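PDB 6ARQ: T-cell surface protein tactile from Homo sapiens, which promotes adhesion of natural killer cells to target cells by binding PVR, this chain being its first, V-type immunoglobulin domain. Local coordinates for residues S20-T25 with L84-M89; E12-T17 with K111-L116; S68-T73 with S80-H85; M37-V42 with Y97-V102. The protein carries 1 engineered substitution. All blocks are in the same frame, centred on the assembly; numbering follows the deposited sequence.

Interaction 1: S20-T25 with L84-M89; sequences SDVNLT and LHLRNM. With NAG (2-acetamido-2-deoxy-beta-D-glucopyranose), chain F.
Leu24 and Leu84 are an antiparallel hydrogen-bonded pair whose side chains lie side by side on one face, with Leu24 CD1 4.0 Å from Leu84 CD2. Leu86 CD1 meets the same Leu24 methyl, and Val22 CG1 extends the apolar row to Met89 CE at 3.7 Å. A bend at the last Met89 torsion (chi3 -74°) turns that methyl back toward Val22 and Ser20. This inward half is the better packed, branched apolar chains and the flexible methionine lying together over a regular ladder, in which Val22 N donates to Leu86 O at 2.9 Å.

The outward half is looser and polar. Asn23 ND2 carries the glycan through a covalent bond to C1 of NAG, while Asn23 OD1 accepts a weak bond, 3.4 Å long, from His85 ND1 and a hydrogen bond from a water that also reaches Leu86 O; His85 NE2 is engaged with Thr71. Nearer the start of 20-25, Asp21 OD1 receives Asn88 N at 3.0 Å, the donor standing 42° out of the carboxylate plane. Aspartate suits this place, since its short carboxylate can accept a facing backbone N-H.

In this V-type immunoglobulin domain the segments lie on strands B (22-29) and E (79-86) and the turns beside them. Across the sandwich, Val22 packs on Val14 of strand 9-16, Leu24 on Tyr113 of strand 107-117, and Leu84 on Trp39 of strand 33-42.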
# COMPACT_ATOMS: atom_id res chain seq x y z
N SER A 20 -3.40 -13.15 54.23
CA SER A 20 -2.26 -13.99 53.86
C SER A 20 -1.03 -13.15 53.52
O SER A 20 -1.15 -11.96 53.22
CB SER A 20 -2.62 -14.88 52.67
OG SER A 20 -3.22 -16.09 53.09
N ASP A 21 0.15 -13.78 53.58
CA ASP A 21 1.45 -13.19 53.25
C ASP A 21 2.09 -13.96 52.10
O ASP A 21 2.13 -15.20 52.15
CB ASP A 21 2.38 -13.18 54.49
CG ASP A 21 2.08 -12.14 55.55
OD1 ASP A 21 0.90 -11.73 55.67
OD2 ASP A 21 3.01 -11.77 56.30
N VAL A 22 2.57 -13.25 51.07
CA VAL A 22 3.21 -13.90 49.92
C VAL A 22 4.42 -13.06 49.45
O VAL A 22 4.41 -11.83 49.54
CB VAL A 22 2.20 -14.20 48.77
CG1 VAL A 22 1.88 -12.98 47.91
CG2 VAL A 22 2.68 -15.36 47.90
N ASN A 23 5.47 -13.76 48.98
CA ASN A 23 6.68 -13.13 48.45
C ASN A 23 6.87 -13.59 47.01
O ASN A 23 7.23 -14.75 46.76
CB ASN A 23 7.93 -13.45 49.30
CG ASN A 23 7.75 -13.59 50.80
OD1 ASN A 23 6.96 -12.87 51.42
ND2 ASN A 23 8.54 -14.53 51.36
N LEU A 24 6.59 -12.70 46.04
CA LEU A 24 6.77 -12.99 44.62
C LEU A 24 8.24 -12.81 44.30
O LEU A 24 8.75 -11.69 44.39
CB LEU A 24 5.87 -12.09 43.74
CG LEU A 24 4.36 -12.06 44.05
CD1 LEU A 24 3.69 -10.88 43.37
CD2 LEU A 24 3.67 -13.35 43.66
N THR A 25 8.95 -13.92 44.03
CA THR A 25 10.40 -13.89 43.80
C THR A 25 10.74 -14.28 42.36
O THR A 25 10.30 -15.32 41.86
CB THR A 25 11.12 -14.82 44.80
OG1 THR A 25 10.60 -14.60 46.11
CG2 THR A 25 12.63 -14.62 44.81
N LEU A 84 9.22 -9.17 45.85
CA LEU A 84 8.17 -8.19 46.17
C LEU A 84 7.34 -8.77 47.32
O LEU A 84 6.74 -9.84 47.17
CB LEU A 84 7.31 -7.88 44.92
CG LEU A 84 6.07 -7.00 45.11
CD1 LEU A 84 6.43 -5.53 45.23
CD2 LEU A 84 5.10 -7.19 43.96
N HIS A 85 7.33 -8.08 48.47
CA HIS A 85 6.64 -8.54 49.67
C HIS A 85 5.24 -7.95 49.81
O HIS A 85 5.07 -6.73 49.71
CB HIS A 85 7.46 -8.23 50.93
CG HIS A 85 8.82 -8.85 50.90
ND1 HIS A 85 9.01 -10.18 51.20
CD2 HIS A 85 10.02 -8.30 50.59
CE1 HIS A 85 10.31 -10.40 51.07
NE2 HIS A 85 10.96 -9.29 50.71
N LEU A 86 4.25 -8.83 50.04
CA LEU A 86 2.84 -8.48 50.24
C LEU A 86 2.36 -9.17 51.52
O LEU A 86 2.46 -10.39 51.62
CB LEU A 86 1.99 -8.90 49.02
CG LEU A 86 2.35 -8.26 47.67
CD1 LEU A 86 1.89 -9.12 46.52
CD2 LEU A 86 1.79 -6.85 47.55
N ARG A 87 1.92 -8.37 52.51
CA ARG A 87 1.48 -8.88 53.82
C ARG A 87 0.06 -8.44 54.16
O ARG A 87 -0.33 -7.32 53.81
CB ARG A 87 2.44 -8.40 54.92
CG ARG A 87 3.87 -8.89 54.75
CD ARG A 87 4.80 -8.32 55.81
NE ARG A 87 6.20 -8.40 55.38
CZ ARG A 87 6.84 -7.45 54.71
NH1 ARG A 87 6.21 -6.32 54.39
NH2 ARG A 87 8.11 -7.61 54.37
N ASN A 88 -0.71 -9.32 54.86
CA ASN A 88 -2.10 -9.12 55.30
C ASN A 88 -2.95 -8.55 54.14
O ASN A 88 -3.54 -7.47 54.24
CB ASN A 88 -2.17 -8.23 56.55
CG ASN A 88 -3.03 -8.78 57.66
OD1 ASN A 88 -4.24 -8.96 57.51
ND2 ASN A 88 -2.42 -9.05 58.80
N MET A 89 -2.95 -9.29 53.02
CA MET A 89 -3.59 -8.94 51.75
C MET A 89 -5.12 -8.92 51.81
O MET A 89 -5.73 -9.65 52.58
CB MET A 89 -3.15 -9.92 50.66
CG MET A 89 -1.66 -9.87 50.36
SD MET A 89 -1.14 -11.01 49.07
CE MET A 89 -1.24 -12.56 49.93
C1 NAG F . 8.53 -14.87 52.75
C2 NAG F . 9.26 -13.84 53.61
C3 NAG F . 9.14 -14.30 55.07
C4 NAG F . 7.68 -14.54 55.47
C5 NAG F . 7.03 -15.54 54.52
C6 NAG F . 5.55 -15.72 54.76
C7 NAG F . 11.45 -12.71 53.37
C8 NAG F . 12.84 -12.83 52.81
N2 NAG F . 10.65 -13.78 53.20
O3 NAG F . 9.72 -13.32 55.93
O4 NAG F . 7.63 -15.03 56.80
O5 NAG F . 7.17 -15.09 53.16
O6 NAG F . 4.97 -16.59 53.79
O7 NAG F . 11.07 -11.69 53.94
O HOH W 1 5.17 -11.07 52.45

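Interaction 2: E12-T17 with K111-L116; sequences ENVYAT and KIYNLL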
# COMPACT_ATOMS: atom_id res chain seq x y z
N GLU A 12 2.29 -17.14 35.66
CA GLU A 12 1.99 -18.04 36.78
C GLU A 12 0.84 -17.53 37.63
O GLU A 12 0.75 -16.33 37.91
CB GLU A 12 3.24 -18.23 37.65
CG GLU A 12 3.27 -19.55 38.39
CD GLU A 12 4.10 -19.57 39.66
OE1 GLU A 12 5.33 -19.37 39.57
OE2 GLU A 12 3.52 -19.80 40.74
N ASN A 13 -0.04 -18.45 38.08
CA ASN A 13 -1.18 -18.15 38.93
C ASN A 13 -0.84 -18.41 40.40
O ASN A 13 -0.31 -19.47 40.74
CB ASN A 13 -2.41 -18.97 38.52
CG ASN A 13 -3.22 -18.40 37.37
OD1 ASN A 13 -3.18 -17.20 37.07
ND2 ASN A 13 -4.02 -19.25 36.74
N VAL A 14 -1.10 -17.41 41.26
CA VAL A 14 -0.84 -17.47 42.70
C VAL A 14 -2.17 -17.30 43.43
O VAL A 14 -2.86 -16.29 43.23
CB VAL A 14 0.23 -16.44 43.17
CG1 VAL A 14 0.55 -16.61 44.65
CG2 VAL A 14 1.51 -16.54 42.34
N TYR A 15 -2.54 -18.28 44.27
CA TYR A 15 -3.78 -18.24 45.03
C TYR A 15 -3.51 -18.03 46.51
O TYR A 15 -2.64 -18.70 47.09
CB TYR A 15 -4.61 -19.51 44.81
CG TYR A 15 -5.17 -19.63 43.41
CD1 TYR A 15 -6.38 -19.03 43.07
CD2 TYR A 15 -4.50 -20.34 42.42
CE1 TYR A 15 -6.90 -19.13 41.78
CE2 TYR A 15 -5.01 -20.46 41.13
CZ TYR A 15 -6.21 -19.85 40.81
OH TYR A 15 -6.72 -19.96 39.54
N ALA A 16 -4.24 -17.08 47.12
CA ALA A 16 -4.14 -16.73 48.54
C ALA A 16 -5.51 -16.30 49.08
O ALA A 16 -6.45 -16.17 48.30
CB ALA A 16 -3.11 -15.61 48.72
N THR A 17 -5.62 -16.09 50.40
CA THR A 17 -6.87 -15.67 51.05
C THR A 17 -6.66 -14.29 51.72
O THR A 17 -5.60 -13.68 51.56
CB THR A 17 -7.38 -16.75 52.02
OG1 THR A 17 -8.71 -16.42 52.43
CG2 THR A 17 -6.48 -16.96 53.25
N LYS A 111 8.58 -12.14 34.00
CA LYS A 111 7.74 -13.09 34.72
C LYS A 111 6.51 -12.37 35.25
O LYS A 111 6.63 -11.36 35.95
CB LYS A 111 8.50 -13.81 35.85
CG LYS A 111 7.93 -15.20 36.15
CD LYS A 111 8.64 -15.88 37.31
CE LYS A 111 9.80 -16.75 36.89
NZ LYS A 111 10.47 -17.38 38.06
N ILE A 112 5.32 -12.86 34.87
CA ILE A 112 4.03 -12.28 35.27
C ILE A 112 3.36 -13.21 36.29
O ILE A 112 3.18 -14.40 36.02
CB ILE A 112 3.11 -11.99 34.05
CG1 ILE A 112 3.86 -11.26 32.91
CG2 ILE A 112 1.87 -11.19 34.47
CD1 ILE A 112 4.16 -12.12 31.69
N TYR A 113 3.03 -12.65 37.45
CA TYR A 113 2.36 -13.34 38.55
C TYR A 113 0.93 -12.84 38.67
O TYR A 113 0.72 -11.66 38.96
CB TYR A 113 3.11 -13.11 39.88
CG TYR A 113 4.40 -13.87 40.02
CD1 TYR A 113 4.41 -15.19 40.48
CD2 TYR A 113 5.63 -13.25 39.79
CE1 TYR A 113 5.61 -15.88 40.65
CE2 TYR A 113 6.83 -13.94 39.96
CZ TYR A 113 6.82 -15.26 40.39
OH TYR A 113 7.99 -15.95 40.57
N ASN A 114 -0.06 -13.71 38.42
CA ASN A 114 -1.46 -13.34 38.54
C ASN A 114 -1.93 -13.75 39.93
O ASN A 114 -2.20 -14.93 40.18
CB ASN A 114 -2.31 -13.96 37.42
CG ASN A 114 -3.76 -13.52 37.40
OD1 ASN A 114 -4.11 -12.38 37.74
ND2 ASN A 114 -4.64 -14.41 36.96
N LEU A 115 -1.93 -12.78 40.86
CA LEU A 115 -2.32 -12.99 42.25
C LEU A 115 -3.83 -12.91 42.40
O LEU A 115 -4.44 -11.89 42.06
CB LEU A 115 -1.62 -11.96 43.17
CG LEU A 115 -1.90 -12.03 44.67
CD1 LEU A 115 -1.31 -13.28 45.31
CD2 LEU A 115 -1.38 -10.79 45.37
N LEU A 116 -4.43 -14.00 42.89
CA LEU A 116 -5.87 -14.13 43.10
C LEU A 116 -6.17 -14.31 44.58
O LEU A 116 -5.64 -15.24 45.20
CB LEU A 116 -6.44 -15.29 42.27
CG LEU A 116 -6.33 -15.15 40.75
CD1 LEU A 116 -5.36 -16.17 40.17
CD2 LEU A 116 -7.68 -15.28 40.09
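Asn114 N donates to Glu12 O at 2.8 Å, an almost straight bond of 170° at the hydrogen, and Leu116 N makes the equivalent bond to Val14 O. With Val14 N to Asn114 O and Ala16 N to Leu116 O, they form a parallel ladder: strand 12-16 runs beside strand 111-116 at 29°. This is the parallel A'-G pairing characteristic of V-type immunoglobulin domains and also found in I-set ones.

On one face Asn13 and Asn114 lie side by side, their amide planes 51° apart, and Asn114 ND2 donates a hydrogen bond to Asn13 OD1 at 3.2 Å. Asparagine suits this outer face, offering both a donor and an acceptor. Next to it, Leu116 CD1 sits over one face of the Tyr15 ring, 4.1 Å from its centroid, a CH-pi contact.

The other face is largely apolar, though Glu12 lies beside Tyr113, its OE1 near the ring at CE1. Val14 sends one methyl each way: CG2 touches the edge of the Tyr113 ring at CD1, 3.7 Å away, and CG1 reaches Leu115 CD1. Tyr113 OH is bound to Thr25 O in strand 22-29.

Main-chain bonds thus hold this edge strand in place, with mainly apolar packing on the inward face and amide and ring contacts on the more exposed one.

Interaction 3: S68-T73 with S80-H85; sequences SLVTFT and SKWTLH. With NAG (2-acetamido-2-deoxy-beta-D-glucopyranose), chain F.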
# COMPACT_ATOMS: atom_id res chain seq x y z
N SER A 68 10.11 -2.52 53.69
CA SER A 68 9.62 -3.91 53.72
C SER A 68 8.74 -4.26 52.49
O SER A 68 7.97 -5.22 52.55
CB SER A 68 8.87 -4.17 55.03
OG SER A 68 7.85 -3.21 55.25
N LEU A 69 8.88 -3.51 51.38
CA LEU A 69 8.11 -3.74 50.16
C LEU A 69 8.88 -4.59 49.14
O LEU A 69 8.29 -5.46 48.52
CB LEU A 69 7.68 -2.39 49.54
CG LEU A 69 6.68 -2.42 48.37
CD1 LEU A 69 5.28 -2.81 48.83
CD2 LEU A 69 6.63 -1.07 47.69
N VAL A 70 10.19 -4.31 48.95
CA VAL A 70 11.05 -5.04 48.00
C VAL A 70 12.39 -5.42 48.64
O VAL A 70 12.86 -4.75 49.57
CB VAL A 70 11.28 -4.29 46.66
CG1 VAL A 70 10.05 -4.36 45.77
CG2 VAL A 70 11.72 -2.84 46.88
N THR A 71 13.00 -6.52 48.15
CA THR A 71 14.29 -7.06 48.60
C THR A 71 15.06 -7.65 47.40
O THR A 71 14.47 -8.27 46.52
CB THR A 71 14.09 -8.12 49.71
OG1 THR A 71 13.20 -7.63 50.71
CG2 THR A 71 15.40 -8.55 50.38
N PHE A 72 16.39 -7.45 47.39
CA PHE A 72 17.30 -7.98 46.39
C PHE A 72 18.40 -8.76 47.11
O PHE A 72 19.22 -8.15 47.81
CB PHE A 72 17.88 -6.84 45.51
CG PHE A 72 19.02 -7.25 44.61
CD1 PHE A 72 18.78 -7.90 43.41
CD2 PHE A 72 20.34 -6.97 44.97
CE1 PHE A 72 19.84 -8.26 42.57
CE2 PHE A 72 21.40 -7.34 44.13
CZ PHE A 72 21.14 -7.99 42.94
N THR A 73 18.40 -10.09 46.98
CA THR A 73 19.39 -10.95 47.62
C THR A 73 20.43 -11.37 46.58
O THR A 73 20.09 -12.07 45.63
CB THR A 73 18.71 -12.15 48.31
OG1 THR A 73 17.62 -11.68 49.12
CG2 THR A 73 19.67 -12.97 49.17
N SER A 80 20.91 -13.96 41.82
CA SER A 80 20.03 -13.00 42.50
C SER A 80 18.62 -13.54 42.79
O SER A 80 18.20 -14.56 42.23
CB SER A 80 19.91 -11.72 41.69
OG SER A 80 19.14 -11.89 40.51
N LYS A 81 17.90 -12.81 43.66
CA LYS A 81 16.53 -13.05 44.07
C LYS A 81 15.81 -11.70 44.20
O LYS A 81 16.02 -10.97 45.18
CB LYS A 81 16.48 -13.85 45.39
CG LYS A 81 16.46 -15.36 45.21
CD LYS A 81 16.46 -16.07 46.55
CE LYS A 81 16.16 -17.54 46.45
NZ LYS A 81 14.71 -17.80 46.26
N TRP A 82 15.03 -11.34 43.17
CA TRP A 82 14.27 -10.09 43.10
C TRP A 82 12.88 -10.37 43.67
O TRP A 82 12.06 -11.02 43.02
CB TRP A 82 14.25 -9.57 41.64
CG TRP A 82 13.52 -8.29 41.38
CD1 TRP A 82 12.63 -8.06 40.37
CD2 TRP A 82 13.69 -7.03 42.05
NE1 TRP A 82 12.21 -6.75 40.39
CE2 TRP A 82 12.85 -6.09 41.41
CE3 TRP A 82 14.46 -6.61 43.15
CZ2 TRP A 82 12.74 -4.77 41.84
CZ3 TRP A 82 14.34 -5.29 43.58
CH2 TRP A 82 13.49 -4.39 42.93
N THR A 83 12.64 -9.94 44.92
CA THR A 83 11.42 -10.22 45.66
C THR A 83 10.55 -8.98 45.94
O THR A 83 11.08 -7.92 46.26
CB THR A 83 11.78 -10.90 47.00
OG1 THR A 83 12.84 -11.83 46.81
CG2 THR A 83 10.59 -11.61 47.65
N LEU A 84 9.22 -9.17 45.85
CA LEU A 84 8.17 -8.19 46.17
C LEU A 84 7.34 -8.77 47.32
O LEU A 84 6.74 -9.84 47.17
CB LEU A 84 7.31 -7.88 44.92
CG LEU A 84 6.07 -7.00 45.11
CD1 LEU A 84 6.43 -5.53 45.23
CD2 LEU A 84 5.10 -7.19 43.96
N HIS A 85 7.33 -8.08 48.47
CA HIS A 85 6.64 -8.54 49.67
C HIS A 85 5.24 -7.95 49.81
O HIS A 85 5.07 -6.73 49.71
CB HIS A 85 7.46 -8.23 50.93
CG HIS A 85 8.82 -8.85 50.90
ND1 HIS A 85 9.01 -10.18 51.20
CD2 HIS A 85 10.02 -8.30 50.59
CE1 HIS A 85 10.31 -10.40 51.07
NE2 HIS A 85 10.96 -9.29 50.71
C1 NAG F . 8.53 -14.87 52.75
C2 NAG F . 9.26 -13.84 53.61
C3 NAG F . 9.14 -14.30 55.07
C4 NAG F . 7.68 -14.54 55.47
C5 NAG F . 7.03 -15.54 54.52
C6 NAG F . 5.55 -15.72 54.76
C7 NAG F . 11.45 -12.71 53.37
C8 NAG F . 12.84 -12.83 52.81
N2 NAG F . 10.65 -13.78 53.20
O3 NAG F . 9.72 -13.32 55.93
O4 NAG F . 7.63 -15.03 56.80
O5 NAG F . 7.17 -15.09 53.16
O6 NAG F . 4.97 -16.59 53.79
O7 NAG F . 11.07 -11.69 53.94
O HOH W 2 15.11 -11.25 48.17
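Strands 70-73 and 80-85 run antiparallel at 175° with axes 4.8 Å apart, forming the D-E hairpin of the V-type immunoglobulin fold. Thr71 and Thr83 are a hydrogen-bonded pair, with Thr83 N donating to Thr71 O at 2.9 Å, and Leu69 O receives His85 N where the chain enters strand 70-73.

The inward face is apolar. Val70 CG1 and Leu84 CD1 meet at 3.8 Å, the two side chains crossing obliquely. Phe72 CB stands at the edge of the Trp82 ring near CE3. Phe72 CG is anti to the backbone N (chi1 169°); in the ring beyond it, CE1 lies 3.6 Å from Ser80 CB. Serine is small enough to lie against that ring, which stacks on Tyr52. Trp82 in turn stacks on Trp39 and donates its indole N-H to Gln38 O, so the large aromatic spans the two sheets.

On the outward face Thr71 OG1 and His85 NE2 share a 2.8 Å hydrogen bond at the edge of the imidazole. Beta-branched threonine suits a strand, covering the backbone and still offering a hydroxyl. One water illustrates this use: it lies 2.7 Å from both Thr73 OG1 and Thr83 OG1 and donates to Lys81 O.

Interaction 4: M37-V42 with Y97-V102; sequences MQWSKV and YECMLV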
# COMPACT_ATOMS: atom_id res chain seq x y z
N MET A 37 16.38 -3.93 37.37
CA MET A 37 15.21 -4.76 37.63
C MET A 37 14.07 -3.94 38.22
O MET A 37 14.33 -3.01 38.98
CB MET A 37 15.52 -5.98 38.51
CG MET A 37 16.35 -5.68 39.73
SD MET A 37 17.12 -7.19 40.33
CE MET A 37 18.50 -7.34 39.18
N GLN A 38 12.82 -4.29 37.86
CA GLN A 38 11.65 -3.56 38.33
C GLN A 38 10.45 -4.46 38.62
O GLN A 38 10.36 -5.57 38.10
CB GLN A 38 11.24 -2.46 37.32
CG GLN A 38 10.84 -2.98 35.93
CD GLN A 38 10.68 -1.87 34.93
OE1 GLN A 38 11.64 -1.18 34.59
NE2 GLN A 38 9.48 -1.72 34.40
N TRP A 39 9.54 -3.96 39.47
CA TRP A 39 8.26 -4.57 39.85
C TRP A 39 7.15 -3.60 39.48
O TRP A 39 7.29 -2.40 39.71
CB TRP A 39 8.21 -4.91 41.35
CG TRP A 39 8.70 -6.29 41.70
CD1 TRP A 39 9.78 -6.59 42.48
CD2 TRP A 39 8.10 -7.54 41.34
NE1 TRP A 39 9.93 -7.95 42.57
CE2 TRP A 39 8.91 -8.56 41.88
CE3 TRP A 39 6.97 -7.90 40.58
CZ2 TRP A 39 8.62 -9.92 41.71
CZ3 TRP A 39 6.68 -9.24 40.42
CH2 TRP A 39 7.50 -10.24 40.98
N SER A 40 6.06 -4.11 38.88
CA SER A 40 4.92 -3.27 38.48
C SER A 40 3.62 -4.07 38.44
O SER A 40 3.64 -5.27 38.19
CB SER A 40 5.18 -2.63 37.11
OG SER A 40 5.49 -3.60 36.12
N LYS A 41 2.49 -3.38 38.69
CA LYS A 41 1.16 -3.98 38.62
C LYS A 41 0.56 -3.61 37.26
O LYS A 41 0.54 -2.43 36.91
CB LYS A 41 0.27 -3.54 39.79
CG LYS A 41 -0.97 -4.42 39.96
CD LYS A 41 -1.89 -3.91 41.06
CE LYS A 41 -3.11 -4.79 41.21
NZ LYS A 41 -4.05 -4.27 42.24
N VAL A 42 0.11 -4.62 36.49
CA VAL A 42 -0.46 -4.38 35.17
C VAL A 42 -1.97 -4.65 35.17
O VAL A 42 -2.43 -5.74 35.54
CB VAL A 42 0.26 -5.15 34.02
CG1 VAL A 42 1.54 -4.43 33.61
CG2 VAL A 42 0.55 -6.60 34.38
N TYR A 97 1.01 -8.92 38.55
CA TYR A 97 2.26 -8.29 38.94
C TYR A 97 3.38 -8.80 38.05
O TYR A 97 3.63 -10.01 38.01
CB TYR A 97 2.58 -8.56 40.43
CG TYR A 97 1.63 -7.87 41.38
CD1 TYR A 97 1.89 -6.58 41.84
CD2 TYR A 97 0.49 -8.52 41.86
CE1 TYR A 97 1.02 -5.95 42.74
CE2 TYR A 97 -0.38 -7.89 42.75
CZ TYR A 97 -0.11 -6.61 43.19
OH TYR A 97 -0.96 -5.98 44.06
N GLU A 98 4.04 -7.90 37.32
CA GLU A 98 5.12 -8.25 36.40
C GLU A 98 6.47 -7.78 36.90
O GLU A 98 6.59 -6.66 37.41
CB GLU A 98 4.84 -7.65 35.00
CG GLU A 98 5.74 -8.20 33.90
CD GLU A 98 5.92 -7.29 32.70
OE1 GLU A 98 7.07 -6.85 32.47
OE2 GLU A 98 4.93 -7.04 31.98
N CYS A 99 7.50 -8.63 36.74
CA CYS A 99 8.88 -8.30 37.06
C CYS A 99 9.70 -8.32 35.77
O CYS A 99 9.47 -9.18 34.91
CB CYS A 99 9.47 -9.21 38.14
SG CYS A 99 10.21 -10.75 37.53
N MET A 100 10.58 -7.35 35.61
CA MET A 100 11.44 -7.24 34.44
C MET A 100 12.89 -7.23 34.89
O MET A 100 13.28 -6.36 35.67
CB MET A 100 11.09 -6.00 33.62
CG MET A 100 11.57 -6.07 32.19
SD MET A 100 11.19 -4.59 31.24
CE MET A 100 9.44 -4.84 30.91
N LEU A 101 13.67 -8.21 34.42
CA LEU A 101 15.07 -8.33 34.78
C LEU A 101 15.95 -8.10 33.56
O LEU A 101 15.88 -8.86 32.59
CB LEU A 101 15.36 -9.72 35.40
CG LEU A 101 14.69 -10.03 36.73
CD1 LEU A 101 14.29 -11.48 36.80
CD2 LEU A 101 15.59 -9.68 37.90
N VAL A 102 16.75 -7.02 33.59
CA VAL A 102 17.68 -6.69 32.51
C VAL A 102 19.06 -7.19 32.92
O VAL A 102 19.60 -6.76 33.94
CB VAL A 102 17.67 -5.18 32.12
CG1 VAL A 102 18.51 -4.94 30.86
CG2 VAL A 102 16.25 -4.66 31.91
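Cys99 CB sits over one face of the Trp39 indole, 3.5 Å from the centroid of the six-membered ring and only 6° off its normal, a close CH-pi contact. Cys99 SG lies more obliquely, 4.7 Å from that centroid. The Tyr97 carbonyl oxygen comes to the edge of the same indole. Two residues along, Lys41 CG lies over the Tyr97 ring face, 3.7 Å from CE1. The lysine chain is extended, with CG anti to the backbone N (chi1 -164°), and its aliphatic part runs across the ring toward Tyr97 OH, itself bonded to Val93 O. At the other end Met37 CB and SD both touch Leu101 CD2, each at 3.8 Å.

These side chains stand on the inner face of the C and F strands of the V-type immunoglobulin domain, and Trp39 and Cys99 belong to its classic core pin: Cys99 is disulfide-linked to Cys26 in strand 22-29. A broad, flat indole suits this place, since it packs against the bridge and spreads between the sheets.

The backbone sets their register, with Glu98 N donating to Ser40 O at 2.8 Å. On the outer face the Gln38 and Met100 chains run side by side, CG to CB, and both touch a neighbouring subunit. Farther inside, Leu101 reaches Cys26 and Thr28 of strand 22-29.

In the fold
The four contacts divide between the two sheets of the sandwich. Interactions 1 and 3 share strand 79-86, Leu84 and His85 included, and build the three-stranded sheet; interactions 2 and 4 belong to the larger sheet, where strands 107-117 and 95-104 are neighbours. Interaction 4 is the most buried and relies on aromatic and sulfur-bearing side chains, whereas interaction 2 is a surface contact led by parallel backbone pairing. Interactions 1 and 3 are partly buried, apolar inward and polar toward the glycan. Interaction 4 meets both across the sandwich, largely through Trp39; interaction 2 meets interaction 1 by a hydrogen bond and packing but does not touch interaction 3. Along the chain, interaction 2 closes a loop that encloses the other three.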